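Local coordinates for protein TSSL (Francisella novicida, PDB 4ACK) that probably forms part of the membrane-bound assembly of a type VI secretion system, as a member of the DotU family, at residues F63-M74 / W86-R96; Y53-I61 / N114-Q122. One frame throughout, in Å; residues are numbered along the deposited sequence.

Contact 1: residues F63-M74 / W86-R96; sequences FPLLAYVDEKLM and WSLLQLEYYDR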
loop_
_atom_site.group_PDB
_atom_site.type_symbol
_atom_site.label_atom_id
_atom_site.label_comp_id
_atom_site.label_asym_id
_atom_site.label_seq_id
_atom_site.Cartn_x
_atom_site.Cartn_y
_atom_site.Cartn_z
ATOM N N PHE A 63 0.224 -4.258 4.678
ATOM C CA PHE A 63 -0.204 -4.961 3.437
ATOM C C PHE A 63 -0.744 -3.996 2.330
ATOM O O PHE A 63 -0.388 -4.141 1.179
ATOM C CB PHE A 63 -1.242 -6.017 3.743
ATOM C CG PHE A 63 -1.670 -6.771 2.527
ATOM C CD1 PHE A 63 -2.682 -6.265 1.693
ATOM C CD2 PHE A 63 -1.006 -7.941 2.174
ATOM C CE1 PHE A 63 -3.067 -6.980 0.536
ATOM C CE2 PHE A 63 -1.381 -8.668 0.995
ATOM C CZ PHE A 63 -2.393 -8.180 0.198
ATOM N N PRO A 64 -1.638 -3.060 2.671
ATOM C CA PRO A 64 -2.157 -2.214 1.638
ATOM C C PRO A 64 -1.088 -1.354 0.975
ATOM O O PRO A 64 -1.262 -0.963 -0.173
ATOM C CB PRO A 64 -3.145 -1.297 2.382
ATOM C CG PRO A 64 -3.598 -2.156 3.579
ATOM C CD PRO A 64 -2.337 -2.878 3.953
ATOM N N LEU A 65 -0.036 -0.977 1.717
ATOM C CA LEU A 65 1.018 -0.166 1.139
ATOM C C LEU A 65 1.763 -0.999 0.162
ATOM O O LEU A 65 2.092 -0.522 -0.919
ATOM C CB LEU A 65 1.971 0.389 2.230
ATOM C CG LEU A 65 3.191 1.126 1.707
ATOM C CD1 LEU A 65 2.638 2.388 1.021
ATOM C CD2 LEU A 65 4.107 1.462 2.916
ATOM N N LEU A 66 2.041 -2.247 0.501
ATOM C CA LEU A 66 2.669 -3.162 -0.462
ATOM C C LEU A 66 1.845 -3.440 -1.721
ATOM O O LEU A 66 2.410 -3.612 -2.838
ATOM C CB LEU A 66 2.933 -4.516 0.157
ATOM C CG LEU A 66 3.714 -4.557 1.469
ATOM C CD1 LEU A 66 3.987 -6.008 1.871
ATOM C CD2 LEU A 66 5.001 -3.768 1.406
ATOM N N ALA A 67 0.540 -3.606 -1.531
ATOM C CA ALA A 67 -0.378 -3.805 -2.632
ATOM C C ALA A 67 -0.436 -2.557 -3.535
ATOM O O ALA A 67 -0.554 -2.678 -4.765
ATOM C CB ALA A 67 -1.764 -4.103 -2.098
ATOM N N TYR A 68 -0.399 -1.365 -2.933
ATOM C CA TYR A 68 -0.330 -0.156 -3.694
ATOM C C TYR A 68 0.984 -0.124 -4.564
ATOM O O TYR A 68 0.934 0.148 -5.787
ATOM C CB TYR A 68 -0.458 1.049 -2.782
ATOM C CG TYR A 68 0.044 2.347 -3.410
ATOM C CD1 TYR A 68 1.425 2.719 -3.341
ATOM C CD2 TYR A 68 -0.806 3.130 -4.171
ATOM C CE1 TYR A 68 1.911 3.896 -3.993
ATOM C CE2 TYR A 68 -0.365 4.301 -4.816
ATOM C CZ TYR A 68 0.988 4.694 -4.713
ATOM O OH TYR A 68 1.350 5.865 -5.339
ATOM N N VAL A 69 2.138 -0.415 -3.942
ATOM C CA VAL A 69 3.409 -0.416 -4.654
ATOM C C VAL A 69 3.382 -1.468 -5.786
ATOM O O VAL A 69 3.705 -1.155 -6.946
ATOM C CB VAL A 69 4.600 -0.718 -3.750
ATOM C CG1 VAL A 69 5.854 -0.827 -4.607
ATOM C CG2 VAL A 69 4.787 0.395 -2.682
ATOM N N ASP A 70 3.015 -2.702 -5.439
ATOM C CA ASP A 70 2.854 -3.742 -6.427
ATOM C C ASP A 70 1.968 -3.306 -7.597
ATOM O O ASP A 70 2.325 -3.568 -8.744
ATOM C CB ASP A 70 2.292 -5.004 -5.815
ATOM C CG ASP A 70 3.300 -5.749 -4.996
ATOM O OD1 ASP A 70 4.539 -5.479 -5.100
ATOM O OD2 ASP A 70 2.848 -6.621 -4.218
ATOM N N GLU A 71 0.847 -2.624 -7.307
ATOM C CA GLU A 71 -0.115 -2.280 -8.348
ATOM C C GLU A 71 0.490 -1.279 -9.348
ATOM O O GLU A 71 0.208 -1.292 -10.539
ATOM C CB GLU A 71 -1.363 -1.633 -7.743
ATOM C CG GLU A 71 -2.464 -1.304 -8.825
ATOM C CD GLU A 71 -3.746 -0.810 -8.215
ATOM O OE1 GLU A 71 -4.376 -1.634 -7.511
ATOM O OE2 GLU A 71 -4.102 0.387 -8.407
ATOM N N LYS A 72 1.247 -0.333 -8.808
ATOM C CA LYS A 72 1.774 0.736 -9.625
ATOM C C LYS A 72 2.930 0.157 -10.489
ATOM O O LYS A 72 3.070 0.500 -11.659
ATOM C CB LYS A 72 2.193 1.925 -8.735
ATOM C CG LYS A 72 0.988 2.669 -8.086
ATOM C CD LYS A 72 -0.247 2.745 -9.044
ATOM C CE LYS A 72 -1.504 3.414 -8.428
ATOM N NZ LYS A 72 -2.776 3.138 -9.258
ATOM N N LEU A 73 3.679 -0.772 -9.918
ATOM C CA LEU A 73 4.768 -1.394 -10.597
ATOM C C LEU A 73 4.281 -2.328 -11.680
ATOM O O LEU A 73 4.845 -2.308 -12.787
ATOM C CB LEU A 73 5.693 -2.127 -9.624
ATOM C CG LEU A 73 6.844 -1.230 -9.100
ATOM C CD1 LEU A 73 7.885 -1.103 -10.236
ATOM C CD2 LEU A 73 6.400 0.165 -8.682
ATOM N N MET A 74 3.252 -3.130 -11.371
ATOM C CA MET A 74 2.650 -4.011 -12.375
ATOM C C MET A 74 2.078 -3.221 -13.544
ATOM O O MET A 74 2.093 -3.712 -14.661
ATOM C CB MET A 74 1.569 -4.918 -11.801
ATOM C CG MET A 74 2.053 -6.083 -10.953
ATOM S SD MET A 74 3.465 -7.002 -11.610
ATOM C CE MET A 74 2.867 -8.665 -11.472
ATOM N N TRP A 86 9.598 -7.495 -11.665
ATOM C CA TRP A 86 9.016 -7.116 -10.356
ATOM C C TRP A 86 8.336 -8.262 -9.701
ATOM O O TRP A 86 7.203 -8.599 -10.054
ATOM C CB TRP A 86 7.961 -6.024 -10.500
ATOM C CG TRP A 86 7.540 -5.445 -9.176
ATOM C CD1 TRP A 86 6.366 -5.685 -8.483
ATOM C CD2 TRP A 86 8.294 -4.529 -8.379
ATOM N NE1 TRP A 86 6.345 -4.952 -7.305
ATOM C CE2 TRP A 86 7.510 -4.234 -7.215
ATOM C CE3 TRP A 86 9.553 -3.918 -8.530
ATOM C CZ2 TRP A 86 7.951 -3.364 -6.209
ATOM C CZ3 TRP A 86 9.995 -3.034 -7.519
ATOM C CH2 TRP A 86 9.177 -2.764 -6.373
ATOM N N SER A 87 9.026 -8.884 -8.764
ATOM C CA SER A 87 8.387 -9.870 -7.921
ATOM C C SER A 87 7.511 -9.148 -6.824
ATOM O O SER A 87 7.944 -8.158 -6.205
ATOM C CB SER A 87 9.459 -10.759 -7.324
ATOM O OG SER A 87 8.889 -12.030 -7.037
ATOM N N LEU A 88 6.281 -9.615 -6.631
ATOM C CA LEU A 88 5.330 -8.967 -5.752
ATOM C C LEU A 88 5.823 -8.862 -4.274
ATOM O O LEU A 88 6.165 -9.839 -3.613
ATOM C CB LEU A 88 3.954 -9.671 -5.841
ATOM C CG LEU A 88 3.169 -9.725 -7.169
ATOM C CD1 LEU A 88 1.735 -10.320 -6.979
ATOM C CD2 LEU A 88 3.052 -8.376 -7.842
ATOM N N LEU A 89 5.849 -7.649 -3.766
ATOM C CA LEU A 89 6.138 -7.427 -2.349
ATOM C C LEU A 89 5.054 -8.032 -1.442
ATOM O O LEU A 89 5.335 -8.618 -0.387
ATOM C CB LEU A 89 6.203 -5.938 -2.121
ATOM C CG LEU A 89 7.446 -5.314 -2.760
ATOM C CD1 LEU A 89 7.422 -3.829 -2.560
ATOM C CD2 LEU A 89 8.663 -5.909 -2.111
ATOM N N GLN A 90 3.807 -7.911 -1.864
ATOM C CA GLN A 90 2.723 -8.355 -0.995
ATOM C C GLN A 90 2.870 -9.883 -0.781
ATOM O O GLN A 90 2.493 -10.426 0.276
ATOM C CB GLN A 90 1.352 -7.950 -1.574
ATOM C CG GLN A 90 0.889 -8.849 -2.709
ATOM C CD GLN A 90 -0.268 -8.257 -3.429
ATOM O OE1 GLN A 90 -1.382 -8.774 -3.341
ATOM N NE2 GLN A 90 -0.034 -7.121 -4.119
ATOM N N LEU A 91 3.430 -10.553 -1.792
ATOM C CA LEU A 91 3.654 -11.996 -1.729
ATOM C C LEU A 91 4.878 -12.380 -0.852
ATOM O O LEU A 91 4.812 -13.317 -0.056
ATOM C CB LEU A 91 3.819 -12.569 -3.143
ATOM C CG LEU A 91 3.835 -14.089 -3.331
ATOM C CD1 LEU A 91 2.657 -14.825 -2.667
ATOM C CD2 LEU A 91 3.857 -14.413 -4.843
ATOM N N GLU A 92 6.000 -11.671 -1.029
ATOM C CA GLU A 92 7.205 -11.896 -0.218
ATOM C C GLU A 92 6.899 -11.732 1.294
ATOM O O GLU A 92 7.360 -12.510 2.117
ATOM C CB GLU A 92 8.262 -10.885 -0.641
ATOM C CG GLU A 92 9.665 -11.243 -0.268
ATOM C CD GLU A 92 10.626 -10.081 -0.467
ATOM O OE1 GLU A 92 10.647 -9.498 -1.581
ATOM O OE2 GLU A 92 11.368 -9.760 0.505
ATOM N N TYR A 93 6.100 -10.733 1.638
ATOM C CA TYR A 93 5.891 -10.339 3.025
ATOM C C TYR A 93 4.706 -10.969 3.743
ATOM O O TYR A 93 4.743 -11.095 4.972
ATOM C CB TYR A 93 5.759 -8.834 3.098
ATOM C CG TYR A 93 7.093 -8.188 3.000
ATOM C CD1 TYR A 93 7.958 -8.162 4.102
ATOM C CD2 TYR A 93 7.529 -7.645 1.801
ATOM C CE1 TYR A 93 9.211 -7.579 4.006
ATOM C CE2 TYR A 93 8.778 -7.054 1.704
ATOM C CZ TYR A 93 9.611 -7.035 2.799
ATOM O OH TYR A 93 10.846 -6.446 2.690
ATOM N N TYR A 94 3.670 -11.340 2.973
ATOM C CA TYR A 94 2.382 -11.694 3.533
ATOM C C TYR A 94 1.762 -12.914 2.866
ATOM O O TYR A 94 0.618 -13.295 3.130
ATOM C CB TYR A 94 1.445 -10.486 3.484
ATOM C CG TYR A 94 1.762 -9.539 4.606
ATOM C CD1 TYR A 94 1.623 -9.944 5.959
ATOM C CD2 TYR A 94 2.273 -8.274 4.338
ATOM C CE1 TYR A 94 1.959 -9.081 7.010
ATOM C CE2 TYR A 94 2.607 -7.408 5.357
ATOM C CZ TYR A 94 2.446 -7.808 6.693
ATOM O OH TYR A 94 2.793 -6.919 7.684
ATOM N N ASP A 95 2.545 -13.492 1.976
ATOM C CA ASP A 95 2.263 -14.772 1.389
ATOM C C ASP A 95 0.939 -14.821 0.668
ATOM O O ASP A 95 0.279 -15.852 0.671
ATOM C CB ASP A 95 2.317 -15.879 2.452
ATOM C CG ASP A 95 2.984 -17.139 1.919
ATOM O OD1 ASP A 95 4.236 -17.094 1.767
ATOM O OD2 ASP A 95 2.268 -18.136 1.608
ATOM N N ARG A 96 0.526 -13.710 0.072
ATOM C CA ARG A 96 -0.682 -13.719 -0.730
ATOM C C ARG A 96 -0.538 -12.698 -1.837
ATOM O O ARG A 96 0.349 -11.826 -1.780
ATOM C CB ARG A 96 -1.932 -13.505 0.116
ATOM C CG ARG A 96 -2.021 -12.131 0.794
ATOM C CD ARG A 96 -3.090 -12.149 1.879
ATOM N NE ARG A 96 -4.406 -12.363 1.310
ATOM C CZ ARG A 96 -5.498 -12.645 2.005
ATOM N NH1 ARG A 96 -5.452 -12.785 3.318
ATOM N NH2 ARG A 96 -6.640 -12.805 1.372
HETATM O O HOH W 1 -1.920 -4.803 -5.739
#
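D70, on helix 55-79, reaches across to the start of helix 89-94 and takes four hydrogen bonds on its two carboxylate oxygens. Its CB packs against Q90 NE2 and L88 CD2. With chi1 at -74°, CG stands beside the backbone N, opposite the carbonyl carbon, and D70 CG lies 3.4 Å from L89 N. D70 OD1 accepts from L89 N at 2.9 Å through its syn lone pair, and equally closely from W86 NE1 on its anti side, 29° out of the carboxylate plane. D70 OD2 accepts from Q90 N on the syn side and from Q90 NE2 on the anti side, with the amide nearly coplanar with the carboxylate. G99 N holds the other end of that amide. L73 CG sits over one face of the W86 indole in a CH-pi contact, 3.5 Å from the centroid of the six-membered ring. Further along, L66 CD1 meets Y93 CB at 3.6 Å, and L66 fits as a knob among L89, Q90, Y93 and Y94. The arrangement is that of a buried carboxylate receiving the first two backbone N-H groups of a short, roughly antiparallel helix, here within the all-helical DotU domain.

Contact 2: residues Y53-I61 / N114-Q122; sequences YSETVCKYI and NIYPQICYQ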
loop_
_atom_site.group_PDB
_atom_site.type_symbol
_atom_site.label_atom_id
_atom_site.label_comp_id
_atom_site.label_asym_id
_atom_site.label_seq_id
_atom_site.Cartn_x
_atom_site.Cartn_y
_atom_site.Cartn_z
ATOM N N TYR A 53 1.715 -2.638 18.273
ATOM C CA TYR A 53 0.430 -3.116 17.680
ATOM C C TYR A 53 0.459 -4.607 17.522
ATOM O O TYR A 53 1.543 -5.191 17.417
ATOM C CB TYR A 53 0.169 -2.430 16.326
ATOM C CG TYR A 53 -0.075 -0.956 16.490
ATOM C CD1 TYR A 53 -1.044 -0.486 17.403
ATOM C CD2 TYR A 53 0.685 0.001 15.763
ATOM C CE1 TYR A 53 -1.244 0.889 17.600
ATOM C CE2 TYR A 53 0.446 1.381 15.917
ATOM C CZ TYR A 53 -0.493 1.809 16.827
ATOM O OH TYR A 53 -0.710 3.171 16.993
ATOM N N SER A 54 -0.709 -5.233 17.494
ATOM C CA SER A 54 -0.738 -6.684 17.214
ATOM C C SER A 54 -0.278 -6.936 15.766
ATOM O O SER A 54 -0.219 -6.032 14.931
ATOM C CB SER A 54 -2.154 -7.243 17.344
ATOM O OG SER A 54 -3.049 -6.516 16.516
ATOM N N GLU A 55 -0.006 -8.194 15.470
ATOM C CA GLU A 55 0.355 -8.612 14.142
ATOM C C GLU A 55 -0.697 -8.271 13.133
ATOM O O GLU A 55 -0.359 -7.885 11.998
ATOM C CB GLU A 55 0.567 -10.139 14.098
ATOM C CG GLU A 55 1.781 -10.620 14.948
ATOM C CD GLU A 55 2.713 -11.493 14.132
ATOM O OE1 GLU A 55 2.776 -11.281 12.883
ATOM O OE2 GLU A 55 3.369 -12.379 14.732
ATOM N N THR A 56 -1.966 -8.443 13.499
ATOM C CA THR A 56 -3.082 -8.168 12.554
ATOM C C THR A 56 -3.112 -6.683 12.183
ATOM O O THR A 56 -3.171 -6.310 10.999
ATOM C CB THR A 56 -4.457 -8.592 13.148
ATOM O OG1 THR A 56 -4.427 -9.983 13.407
ATOM C CG2 THR A 56 -5.633 -8.266 12.221
ATOM N N VAL A 57 -3.030 -5.828 13.202
ATOM C CA VAL A 57 -3.001 -4.357 12.980
ATOM C C VAL A 57 -1.767 -3.950 12.131
ATOM O O VAL A 57 -1.892 -3.177 11.183
ATOM C CB VAL A 57 -3.103 -3.558 14.312
ATOM C CG1 VAL A 57 -2.790 -2.103 14.095
ATOM C CG2 VAL A 57 -4.522 -3.752 14.927
ATOM N N CYS A 58 -0.603 -4.492 12.428
ATOM C CA CYS A 58 0.574 -4.199 11.638
ATOM C C CYS A 58 0.328 -4.606 10.177
ATOM O O CYS A 58 0.565 -3.818 9.261
ATOM C CB CYS A 58 1.785 -4.910 12.202
ATOM S SG CYS A 58 2.266 -4.277 13.860
ATOM N N LYS A 59 -0.170 -5.825 9.976
ATOM C CA LYS A 59 -0.594 -6.230 8.614
ATOM C C LYS A 59 -1.618 -5.290 7.974
ATOM O O LYS A 59 -1.516 -4.981 6.794
ATOM C CB LYS A 59 -1.094 -7.677 8.593
ATOM C CG LYS A 59 -1.796 -8.094 7.252
ATOM C CD LYS A 59 -2.130 -9.607 7.286
ATOM C CE LYS A 59 -3.465 -9.786 8.104
ATOM N NZ LYS A 59 -3.996 -11.108 7.906
ATOM N N TYR A 60 -2.597 -4.811 8.721
ATOM C CA TYR A 60 -3.564 -3.948 8.112
ATOM C C TYR A 60 -2.968 -2.626 7.606
ATOM O O TYR A 60 -3.567 -1.904 6.804
ATOM C CB TYR A 60 -4.698 -3.655 9.074
ATOM C CG TYR A 60 -5.708 -4.781 9.245
ATOM C CD1 TYR A 60 -5.499 -6.061 8.672
ATOM C CD2 TYR A 60 -6.834 -4.576 10.025
ATOM C CE1 TYR A 60 -6.423 -7.058 8.819
ATOM C CE2 TYR A 60 -7.784 -5.580 10.193
ATOM C CZ TYR A 60 -7.577 -6.802 9.589
ATOM O OH TYR A 60 -8.553 -7.753 9.762
ATOM N N ILE A 61 -1.823 -2.250 8.147
ATOM C CA ILE A 61 -1.237 -0.982 7.806
ATOM C C ILE A 61 -0.238 -1.269 6.685
ATOM O O ILE A 61 -0.248 -0.568 5.722
ATOM C CB ILE A 61 -0.494 -0.391 9.026
ATOM C CG1 ILE A 61 -1.497 0.090 10.053
ATOM C CG2 ILE A 61 0.500 0.757 8.612
ATOM C CD1 ILE A 61 -0.847 0.134 11.464
ATOM N N ASN A 114 -14.900 0.093 15.480
ATOM C CA ASN A 114 -14.118 1.226 15.862
ATOM C C ASN A 114 -13.026 0.933 16.868
ATOM O O ASN A 114 -12.872 1.650 17.820
ATOM C CB ASN A 114 -15.046 2.240 16.456
ATOM C CG ASN A 114 -14.601 3.603 16.208
ATOM O OD1 ASN A 114 -13.696 4.094 16.869
ATOM N ND2 ASN A 114 -15.206 4.240 15.232
ATOM N N ILE A 115 -12.243 -0.093 16.603
ATOM C CA ILE A 115 -11.113 -0.477 17.444
ATOM C C ILE A 115 -9.698 -0.051 16.992
ATOM O O ILE A 115 -8.745 -0.175 17.761
ATOM C CB ILE A 115 -11.089 -2.022 17.750
ATOM C CG1 ILE A 115 -11.304 -2.853 16.481
ATOM C CG2 ILE A 115 -12.108 -2.384 18.871
ATOM C CD1 ILE A 115 -11.077 -4.357 16.668
ATOM N N TYR A 116 -9.552 0.484 15.783
ATOM C CA TYR A 116 -8.220 0.519 15.174
ATOM C C TYR A 116 -7.502 1.830 15.353
ATOM O O TYR A 116 -8.149 2.856 15.381
ATOM C CB TYR A 116 -8.372 0.211 13.689
ATOM C CG TYR A 116 -8.858 -1.185 13.462
ATOM C CD1 TYR A 116 -7.964 -2.259 13.458
ATOM C CD2 TYR A 116 -10.216 -1.439 13.279
ATOM C CE1 TYR A 116 -8.429 -3.565 13.255
ATOM C CE2 TYR A 116 -10.681 -2.736 13.050
ATOM C CZ TYR A 116 -9.794 -3.773 13.023
ATOM O OH TYR A 116 -10.287 -5.019 12.807
ATOM N N PRO A 117 -6.162 1.808 15.433
ATOM C CA PRO A 117 -5.467 3.083 15.537
ATOM C C PRO A 117 -5.670 3.935 14.292
ATOM O O PRO A 117 -5.933 3.399 13.218
ATOM C CB PRO A 117 -4.009 2.694 15.620
ATOM C CG PRO A 117 -3.945 1.251 15.160
ATOM C CD PRO A 117 -5.256 0.665 15.554
ATOM N N GLN A 118 -5.509 5.244 14.434
ATOM C CA GLN A 118 -5.757 6.194 13.352
ATOM C C GLN A 118 -4.878 5.952 12.112
ATOM O O GLN A 118 -5.319 6.157 11.007
ATOM C CB GLN A 118 -5.513 7.625 13.843
ATOM C CG GLN A 118 -6.099 8.653 12.914
ATOM C CD GLN A 118 -7.635 8.714 13.014
ATOM O OE1 GLN A 118 -8.308 7.822 13.595
ATOM N NE2 GLN A 118 -8.192 9.772 12.466
ATOM N N ILE A 119 -3.648 5.506 12.324
ATOM C CA ILE A 119 -2.761 5.143 11.227
ATOM C C ILE A 119 -3.354 4.088 10.190
ATOM O O ILE A 119 -2.969 4.096 8.990
ATOM C CB ILE A 119 -1.363 4.731 11.736
ATOM C CG1 ILE A 119 -0.407 4.563 10.544
ATOM C CG2 ILE A 119 -1.414 3.450 12.637
ATOM C CD1 ILE A 119 1.060 4.501 10.890
ATOM N N CYS A 120 -4.233 3.181 10.669
ATOM C CA CYS A 120 -4.942 2.230 9.748
ATOM C C CYS A 120 -5.716 2.983 8.683
ATOM O O CYS A 120 -5.521 2.728 7.509
ATOM C CB CYS A 120 -5.889 1.297 10.512
ATOM S SG CYS A 120 -4.967 0.124 11.483
ATOM N N TYR A 121 -6.574 3.916 9.115
ATOM C CA TYR A 121 -7.368 4.753 8.223
ATOM C C TYR A 121 -6.558 5.722 7.328
ATOM O O TYR A 121 -7.019 6.072 6.191
ATOM C CB TYR A 121 -8.408 5.530 9.040
ATOM C CG TYR A 121 -9.211 4.606 9.962
ATOM C CD1 TYR A 121 -8.744 4.272 11.232
ATOM C CD2 TYR A 121 -10.427 4.023 9.534
ATOM C CE1 TYR A 121 -9.486 3.392 12.111
ATOM C CE2 TYR A 121 -11.171 3.127 10.386
ATOM C CZ TYR A 121 -10.683 2.812 11.669
ATOM O OH TYR A 121 -11.383 1.895 12.497
ATOM N N GLN A 122 -5.417 6.232 7.861
ATOM C CA GLN A 122 -4.582 7.201 7.168
ATOM C C GLN A 122 -3.835 6.476 6.081
ATOM O O GLN A 122 -3.603 7.016 5.021
ATOM C CB GLN A 122 -3.525 7.842 8.123
ATOM C CG GLN A 122 -4.158 8.690 9.258
ATOM C CD GLN A 122 -3.121 9.256 10.269
ATOM O OE1 GLN A 122 -2.326 8.511 10.875
ATOM N NE2 GLN A 122 -3.152 10.582 10.460
HETATM O O HOH W 2 -5.383 -0.142 7.511
#
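P117 packs against both Y53 and V57 in the apolar part of the contact: its CG stands over one face of the Y53 ring in a CH-pi contact, 4.0 Å from the centroid, and P117 CG also touches V57 CG1 at 3.7 Å. One turn on, I61 CD1 meets I119 CG2 at 3.6 Å, the two side chains crossing at about a right angle, while I61 CG1 rests 3.8 Å from C120 SG. With CG1 of I61 beside the backbone N (chi1 -72°) and the chain extended beyond it, CD1 is carried across to I119.

These contacts join the beginnings of two roughly parallel helices, 55-79 and 118-129, whose short segments are inclined at 25° in an all-helical domain of the DotU family. Helix 4-20 adds further cover over I119, and helix 99-112 over Y60.

The aromatic contact is oblique. The Y60 and Y116 rings have planes 39° apart, and Y116 OH approaches the edge of the Y60 ring; V57 CG2 lies at the edge of the Y116 ring.

No direct hydrogen bond joins the segments; a water donates to Y60 O and to C120 O, bridging the backbones. Other parts of the chain take the tyrosine hydroxyls, that of Y53 pairing with D3 and that of Y60 with N109. Within 53-61, S54 N-caps helix 55-79, its OG accepting a weak bond from V57 N.

Both contacts draw on helix 55-79, contact 2 using its first turns and contact 1 a later part, with centres about 18 Å apart. Contact 1 is the more deeply buried and larger interface, whereas contact 2 is partly buried and lies farther from the centre of the chain. Their chemistry differs accordingly: a buried carboxylate organises contact 1 through direct hydrogen bonds, while contact 2 relies on apolar and aromatic side chains, with a water joining the backbones. The partner helix runs roughly antiparallel in the first and roughly parallel in the second. They meet where P64 CD packs against K59 O at 3.6 Å.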